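Local coordinates for protein anaphase-promoting complex subunit cut9 (Schizosaccharomyces pombe, PDB 2XPI) that serves as a subunit of the anaphase-promoting complex, the E3 ubiquitin ligase that controls progression through mitosis and G1, using its TPR repeats to dimerise and bind hcn1, at residues A[454-457]-A[458-461]; A[491-494]-A[495-499]. All coordinates share one frame; numbering follows the deposited sequence.

Interaction 1: A[454-457]-A[458-461]; sequences LGNI and LLAN
Asn456 lies alongside Leu459, the two side chains running the same way from the start of helix 457-470, with Asn456 CB 3.7 Å from Leu459 CB. Farther out, Asn456 ND2 comes within 4.0 Å of Leu459 CD2. With CG swung anti to its own carbonyl carbon (chi1 -41°), the Asn456 amide leans back toward helix 442-454, where ND2 makes a weak hydrogen bond to His451. Asn456 stands at the N-cap of helix 457-470, but its side chain makes no capping bond; its backbone serves instead. Ala460 N donates to Asn456 O over 2.7 Å, and Asn461 N follows with a bond to Ile457 O at 2.9 Å. A methyl is all that Ala460 brings beside these carbonyls, which suits a buried position where it also meets His451 and Met452. Gly455, with positive phi (87°), ends the preceding helix in a Schellman motif; at these backbone angles a CB would collide with Leu454 O, so glycine suits the place. This is the turn between the two antiparallel helices of TPR 11, and its chemistry implies a helix start fixed mainly by main-chain bonds, with a modest van der Waals contact between Asn456 and Leu459 beside them.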
loop_
_atom_site.group_PDB
_atom_site.type_symbol
_atom_site.label_atom_id
_atom_site.label_comp_id
_atom_site.label_asym_id
_atom_site.label_seq_id
_atom_site.Cartn_x
_atom_site.Cartn_y
_atom_site.Cartn_z
ATOM N N LEU A 454 -26.072 -21.328 35.849
ATOM C CA LEU A 454 -27.439 -21.494 35.396
ATOM C C LEU A 454 -28.153 -22.609 36.154
ATOM O O LEU A 454 -29.378 -22.738 36.083
ATOM C CB LEU A 454 -27.463 -21.800 33.900
ATOM C CG LEU A 454 -26.992 -20.638 33.037
ATOM C CD1 LEU A 454 -27.051 -20.985 31.562
ATOM C CD2 LEU A 454 -27.827 -19.408 33.340
ATOM N N GLY A 455 -27.379 -23.424 36.861
ATOM C CA GLY A 455 -27.926 -24.598 37.503
ATOM C C GLY A 455 -27.985 -25.867 36.660
ATOM O O GLY A 455 -28.625 -26.828 37.075
ATOM N N ASN A 456 -27.342 -25.898 35.492
ATOM C CA ASN A 456 -27.277 -27.144 34.727
ATOM C C ASN A 456 -26.067 -27.944 35.164
ATOM O O ASN A 456 -25.023 -27.903 34.532
ATOM C CB ASN A 456 -27.239 -26.908 33.212
ATOM C CG ASN A 456 -28.176 -25.796 32.770
ATOM O OD1 ASN A 456 -29.077 -25.405 33.512
ATOM N ND2 ASN A 456 -27.963 -25.270 31.559
ATOM N N ILE A 457 -26.212 -28.663 36.264
ATOM C CA ILE A 457 -25.139 -29.482 36.812
ATOM C C ILE A 457 -24.801 -30.644 35.890
ATOM O O ILE A 457 -23.652 -31.046 35.801
ATOM C CB ILE A 457 -25.522 -30.062 38.200
ATOM C CG1 ILE A 457 -26.891 -29.537 38.649
ATOM C CG2 ILE A 457 -24.451 -29.754 39.233
ATOM C CD1 ILE A 457 -28.077 -30.103 37.856
ATOM N N LEU A 458 -25.796 -31.209 35.219
ATOM C CA LEU A 458 -25.494 -32.320 34.327
ATOM C C LEU A 458 -24.599 -31.797 33.214
ATOM O O LEU A 458 -23.558 -32.376 32.899
ATOM C CB LEU A 458 -26.761 -32.963 33.756
ATOM C CG LEU A 458 -26.519 -33.976 32.621
ATOM C CD1 LEU A 458 -26.840 -35.435 33.015
ATOM C CD2 LEU A 458 -27.273 -33.584 31.344
ATOM N N LEU A 459 -25.007 -30.672 32.643
ATOM C CA LEU A 459 -24.294 -30.081 31.531
ATOM C C LEU A 459 -22.919 -29.605 31.993
ATOM O O LEU A 459 -21.908 -29.870 31.336
ATOM C CB LEU A 459 -25.103 -28.928 30.959
ATOM C CG LEU A 459 -24.865 -28.640 29.486
ATOM C CD1 LEU A 459 -25.127 -29.894 28.684
ATOM C CD2 LEU A 459 -25.747 -27.494 29.011
ATOM N N ALA A 460 -22.891 -28.916 33.132
ATOM C CA ALA A 460 -21.658 -28.386 33.681
ATOM C C ALA A 460 -20.678 -29.521 33.921
ATOM O O ALA A 460 -19.475 -29.365 33.767
ATOM C CB ALA A 460 -21.935 -27.631 34.984
ATOM N N ASN A 461 -21.193 -30.675 34.294
ATOM C CA ASN A 461 -20.342 -31.820 34.529
ATOM C C ASN A 461 -19.847 -32.429 33.216
ATOM O O ASN A 461 -18.715 -32.886 33.134
ATOM C CB ASN A 461 -21.083 -32.870 35.357
ATOM C CG ASN A 461 -20.202 -34.034 35.726
ATOM O OD1 ASN A 461 -19.102 -33.846 36.238
ATOM N ND2 ASN A 461 -20.674 -35.246 35.461
#

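Interaction 2: A[491-494]-A[495-499]; sequences MQTA and INHFQ
Thr493 and His497 run side by side, one turn apart, and the CG2 methyl of Thr493 comes 3.6 Å from CE1 of the imidazole. Placing CG2 anti to the backbone N leaves OG1 beside that nitrogen (chi1 -59°), and the hydroxyl bonds back to Asp490 just before the helix. One branch of the threonine thus packs along the helix while the other serves its first turn. Gln492 and Asn496 pair less closely: NE2 of Gln492 is 3.8 Å from ND2 of Asn496, their amide planes are 77° apart, and the contact is van der Waals. Were Asn496 an alanine, the bent Gln492 chain would probably lose the amide it packs near and be freer to turn. On the buried side, Ala494 CB lies 3.9 Å from Phe498 CE2, a small residue making room for a ring. Beneath these pairs four successive i to i+4 bonds set the spacing, the straightest from Phe498 N to Ala494 O (2.9 Å, 174°). Farther out, Phe486 of helix 475-487 touches Met491 and Ala494, while Ala525 and Tyr526 of helix 516-528 pack on Ile495; Phe498 also meets an apolar side chain on the chain of a different protein, consistent with the binding of hcn1 by TPR 8 and 10-13. The chemistry implies an amphipathic second helix of TPR 12, with apolar residues turned into the repeat stack and amides toward its more open side.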
loop_
_atom_site.group_PDB
_atom_site.type_symbol
_atom_site.label_atom_id
_atom_site.label_comp_id
_atom_site.label_asym_id
_atom_site.label_seq_id
_atom_site.Cartn_x
_atom_site.Cartn_y
_atom_site.Cartn_z
ATOM N N MET A 491 -19.641 -35.133 49.523
ATOM C CA MET A 491 -18.712 -34.297 50.247
ATOM C C MET A 491 -17.302 -34.870 50.194
ATOM O O MET A 491 -16.324 -34.132 50.028
ATOM C CB MET A 491 -19.190 -34.101 51.678
ATOM C CG MET A 491 -20.506 -33.365 51.735
ATOM S SD MET A 491 -20.412 -31.885 50.715
ATOM C CE MET A 491 -22.146 -31.499 50.441
ATOM N N GLN A 492 -17.196 -36.187 50.312
ATOM C CA GLN A 492 -15.890 -36.824 50.319
ATOM C C GLN A 492 -15.108 -36.482 49.060
ATOM O O GLN A 492 -13.976 -35.986 49.140
ATOM C CB GLN A 492 -16.008 -38.334 50.484
ATOM C CG GLN A 492 -14.669 -39.044 50.425
ATOM C CD GLN A 492 -13.683 -38.557 51.482
ATOM O OE1 GLN A 492 -13.930 -37.571 52.181
ATOM N NE2 GLN A 492 -12.556 -39.259 51.606
ATOM N N THR A 493 -15.714 -36.732 47.903
ATOM C CA THR A 493 -15.104 -36.377 46.622
ATOM C C THR A 493 -14.797 -34.866 46.526
ATOM O O THR A 493 -13.682 -34.467 46.172
ATOM C CB THR A 493 -15.974 -36.846 45.440
ATOM O OG1 THR A 493 -16.138 -38.272 45.514
ATOM C CG2 THR A 493 -15.337 -36.466 44.097
ATOM N N ALA A 494 -15.772 -34.027 46.865
ATOM C CA ALA A 494 -15.510 -32.592 46.962
ATOM C C ALA A 494 -14.240 -32.280 47.760
ATOM O O ALA A 494 -13.421 -31.504 47.311
ATOM C CB ALA A 494 -16.704 -31.852 47.542
ATOM N N ILE A 495 -14.069 -32.879 48.938
ATOM C CA ILE A 495 -12.888 -32.597 49.758
ATOM C C ILE A 495 -11.615 -33.006 49.031
ATOM O O ILE A 495 -10.615 -32.281 49.053
ATOM C CB ILE A 495 -12.955 -33.320 51.115
ATOM C CG1 ILE A 495 -13.801 -32.515 52.101
ATOM C CG2 ILE A 495 -11.559 -33.561 51.681
ATOM C CD1 ILE A 495 -14.501 -33.374 53.127
ATOM N N ASN A 496 -11.653 -34.166 48.381
ATOM C CA ASN A 496 -10.486 -34.652 47.650
ATOM C C ASN A 496 -10.102 -33.697 46.525
ATOM O O ASN A 496 -8.927 -33.390 46.318
ATOM C CB ASN A 496 -10.735 -36.059 47.100
ATOM C CG ASN A 496 -11.048 -37.072 48.197
ATOM O OD1 ASN A 496 -11.739 -38.061 47.953
ATOM N ND2 ASN A 496 -10.541 -36.833 49.409
ATOM N N HIS A 497 -11.107 -33.217 45.803
ATOM C CA HIS A 497 -10.866 -32.291 44.717
ATOM C C HIS A 497 -10.315 -30.964 45.213
ATOM O O HIS A 497 -9.295 -30.497 44.711
ATOM C CB HIS A 497 -12.127 -32.105 43.882
ATOM C CG HIS A 497 -12.347 -33.206 42.897
ATOM N ND1 HIS A 497 -13.602 -33.652 42.540
ATOM C CD2 HIS A 497 -11.467 -33.957 42.191
ATOM C CE1 HIS A 497 -13.485 -34.626 41.653
ATOM N NE2 HIS A 497 -12.201 -34.827 41.421
ATOM N N PHE A 498 -10.968 -30.359 46.198
ATOM C CA PHE A 498 -10.432 -29.146 46.814
ATOM C C PHE A 498 -9.013 -29.299 47.350
ATOM O O PHE A 498 -8.179 -28.409 47.161
ATOM C CB PHE A 498 -11.341 -28.653 47.923
ATOM C CG PHE A 498 -12.709 -28.321 47.454
ATOM C CD1 PHE A 498 -12.892 -27.668 46.251
ATOM C CD2 PHE A 498 -13.813 -28.667 48.200
ATOM C CE1 PHE A 498 -14.140 -27.358 45.815
ATOM C CE2 PHE A 498 -15.063 -28.358 47.762
ATOM C CZ PHE A 498 -15.230 -27.705 46.570
ATOM N N GLN A 499 -8.735 -30.411 48.022
ATOM C CA GLN A 499 -7.402 -30.624 48.579
ATOM C C GLN A 499 -6.349 -30.708 47.480
ATOM O O GLN A 499 -5.196 -30.337 47.680
ATOM C CB GLN A 499 -7.358 -31.867 49.472
ATOM C CG GLN A 499 -7.795 -31.615 50.898
ATOM C CD GLN A 499 -8.056 -32.906 51.678
ATOM O OE1 GLN A 499 -8.268 -32.872 52.898
ATOM N NE2 GLN A 499 -8.045 -34.047 50.979
#

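Both contacts are local and lie near the start of the second helix of a TPR, interaction 1 in TPR 11 and interaction 2 in the next repeat, TPR 12. Their centres are 18 Å apart and their nearest atoms about 8 Å apart, so they do not touch. Interaction 1 is a surface contact that includes the turn between two helices, so a helix-ending glycine and an N-cap residue set the course of the chain, and only one touching residue is buried. Interaction 2 lies wholly within a helix and is half buried, with neighbouring helices on its apolar residues. Turn geometry therefore shapes the first, and a regular helical ladder with polar and apolar sides the second.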